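Local coordinates for DUF1955 domain-containing protein (Sulfolobus tokodaii, PDB 1WY6) that is of unknown function but folds as an all-helical repeat protein from a hyperthermophilic archaeon, at residues 98-101 / 102-106. Numbering follows the deposited sequence.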
ATOM      1  N   LEU A  98       0.859  -0.964  -5.395  1.00 14.18           N
ATOM      2  CA  LEU A  98       1.969  -0.742  -6.312  1.00 14.25           C
ATOM      3  C   LEU A  98       1.448  -0.690  -7.749  1.00 14.37           C
ATOM      4  O   LEU A  98       1.775   0.231  -8.494  1.00 16.28           O
ATOM      5  CB  LEU A  98       3.004  -1.866  -6.187  1.00 13.88           C
ATOM      6  CG  LEU A  98       3.996  -1.814  -5.019  1.00 12.79           C
ATOM      7  CD1 LEU A  98       4.755  -3.129  -4.925  1.00 14.48           C
ATOM      8  CD2 LEU A  98       4.959  -0.648  -5.219  1.00 14.89           C
ATOM      9  N   ASP A  99       0.637  -1.679  -8.129  1.00 13.29           N
ATOM     10  CA  ASP A  99       0.089  -1.737  -9.476  1.00 16.48           C
ATOM     11  C   ASP A  99      -0.719  -0.489  -9.778  1.00 17.62           C
ATOM     12  O   ASP A  99      -0.616   0.065 -10.873  1.00 17.46           O
ATOM     13  CB  ASP A  99      -0.784  -2.990  -9.669  1.00 17.25           C
ATOM     14  CG  ASP A  99       0.014  -4.288  -9.542  1.00 19.04           C
ATOM     15  OD1 ASP A  99       1.251  -4.255  -9.713  1.00 21.56           O
ATOM     16  OD2 ASP A  99      -0.593  -5.350  -9.280  1.00 21.77           O
ATOM     17  N   ILE A 100      -1.518  -0.042  -8.811  1.00  8.99           N
ATOM     18  CA  ILE A 100      -2.317   1.166  -9.002  1.00  8.99           C
ATOM     19  C   ILE A 100      -1.422   2.401  -9.119  1.00  8.99           C
ATOM     20  O   ILE A 100      -1.696   3.294  -9.921  1.00 18.44           O
ATOM     21  CB  ILE A 100      -3.329   1.351  -7.851  1.00  8.99           C
ATOM     22  CG1 ILE A 100      -4.410   0.268  -7.949  1.00  8.99           C
ATOM     23  CG2 ILE A 100      -3.958   2.722  -7.923  1.00  8.99           C
ATOM     24  CD1 ILE A 100      -5.256   0.129  -6.703  1.00  8.99           C
ATOM     25  N   LEU A 101      -0.351   2.457  -8.330  1.00 17.26           N
ATOM     26  CA  LEU A 101       0.561   3.594  -8.411  1.00 15.26           C
ATOM     27  C   LEU A 101       1.179   3.665  -9.807  1.00 16.12           C
ATOM     28  O   LEU A 101       1.295   4.740 -10.382  1.00 14.19           O
ATOM     29  CB  LEU A 101       1.669   3.490  -7.359  1.00 14.29           C
ATOM     30  CG  LEU A 101       1.247   3.696  -5.901  1.00 14.86           C
ATOM     31  CD1 LEU A 101       2.446   3.549  -4.994  1.00 13.56           C
ATOM     32  CD2 LEU A 101       0.613   5.069  -5.734  1.00 12.83           C
ATOM     33  N   VAL A 102       1.563   2.515 -10.358  1.00 17.08           N
ATOM     34  CA  VAL A 102       2.146   2.476 -11.698  1.00 18.04           C
ATOM     35  C   VAL A 102       1.132   2.975 -12.725  1.00 21.66           C
ATOM     36  O   VAL A 102       1.449   3.793 -13.593  1.00 24.27           O
ATOM     37  CB  VAL A 102       2.557   1.037 -12.103  1.00 17.83           C
ATOM     38  CG1 VAL A 102       3.155   1.051 -13.505  1.00 24.18           C
ATOM     39  CG2 VAL A 102       3.570   0.470 -11.109  1.00 15.83           C
ATOM     40  N   ILE A 103      -0.094   2.472 -12.608  1.00  8.99           N
ATOM     41  CA  ILE A 103      -1.187   2.804 -13.511  1.00  8.99           C
ATOM     42  C   ILE A 103      -1.615   4.263 -13.409  1.00  8.99           C
ATOM     43  O   ILE A 103      -2.172   4.828 -14.354  1.00 26.83           O
ATOM     44  CB  ILE A 103      -2.396   1.887 -13.224  1.00  8.99           C
ATOM     45  CG1 ILE A 103      -2.012   0.439 -13.515  1.00  8.99           C
ATOM     46  CG2 ILE A 103      -3.585   2.289 -14.062  1.00  8.99           C
ATOM     47  CD1 ILE A 103      -3.128  -0.565 -13.185  1.00  8.99           C
ATOM     48  N   GLN A 104      -1.367   4.866 -12.252  1.00 23.46           N
ATOM     49  CA  GLN A 104      -1.703   6.264 -12.038  1.00 21.66           C
ATOM     50  C   GLN A 104      -0.539   7.107 -12.548  1.00 22.53           C
ATOM     51  O   GLN A 104      -0.634   8.327 -12.647  1.00 18.96           O
ATOM     52  CB  GLN A 104      -1.932   6.534 -10.551  1.00 22.49           C
ATOM     53  CG  GLN A 104      -3.272   6.044 -10.026  1.00 19.32           C
ATOM     54  CD  GLN A 104      -3.392   6.185  -8.518  1.00 23.57           C
ATOM     55  OE1 GLN A 104      -4.474   6.033  -7.953  1.00 24.57           O
ATOM     56  NE2 GLN A 104      -2.274   6.466  -7.858  1.00 27.26           N
ATOM     57  N   GLY A 105       0.557   6.430 -12.877  1.00 21.49           N
ATOM     58  CA  GLY A 105       1.737   7.113 -13.370  1.00 20.43           C
ATOM     59  C   GLY A 105       2.420   7.917 -12.281  1.00 20.90           C
ATOM     60  O   GLY A 105       3.079   8.922 -12.569  1.00 16.39           O
ATOM     61  N   LYS A 106       2.271   7.480 -11.032  1.00 19.15           N
ATOM     62  CA  LYS A 106       2.888   8.177  -9.908  1.00 19.82           C
ATOM     63  C   LYS A 106       4.317   7.707  -9.683  1.00 18.88           C
ATOM     64  O   LYS A 106       4.650   7.106  -8.657  1.00 17.08           O
ATOM     65  CB  LYS A 106       2.051   7.988  -8.640  1.00 19.94           C
ATOM     66  CG  LYS A 106       0.733   8.745  -8.681  1.00 20.58           C
ATOM     67  CD  LYS A 106      -0.071   8.569  -7.406  1.00 18.83           C
ATOM     68  CE  LYS A 106      -1.407   9.307  -7.509  1.00 18.71           C
ATOM     69  NZ  LYS A 106      -1.248  10.779  -7.582  1.00 20.33           N
TER
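Gln104 crosses Ile100 and Leu101 obliquely at the last turn of helix 92-103, its amide group touching both. With chi1 at -77°, Gln104 CG sits beside its own backbone N and comes within 3.2 Å of Ile100 O; the extended chain then carries Gln104 CD to 3.6 Å from Ile100 CG2. The side chain is positioned by the bond from Gln104 N to Ile100 O, 2.8 Å long with the donor tilted 23° from the carbonyl plane. Cut back to an alanine, Gln104 would probably leave Ile100 CG2 and Leu101 CD2 without this cover and open a gap beside the last turn. Lys106 crosses Leu101 at about a right angle, Lys106 CD 3.9 Å from Leu101 CD2. A Schellman motif ends the helix and turns Lys106 back to Leu101: Lys106 N donates to Leu101 O at 3.0 Å, and Gly105 N reaches Val102 O at 2.9 Å. Gly105 makes the reversal with a positive phi of 70°, and Lys106 then occupies the N-cap position of helix 107-117. One turn earlier, Val102 N bonds to Leu98 O and Ile103 N to Asp99 O, with Ile103 CG1 close to Asp99 O. Farther out, Leu77 touches Ile100 and Leu101, and Leu110 of the following helix packs on Leu98, Leu101 and Val102.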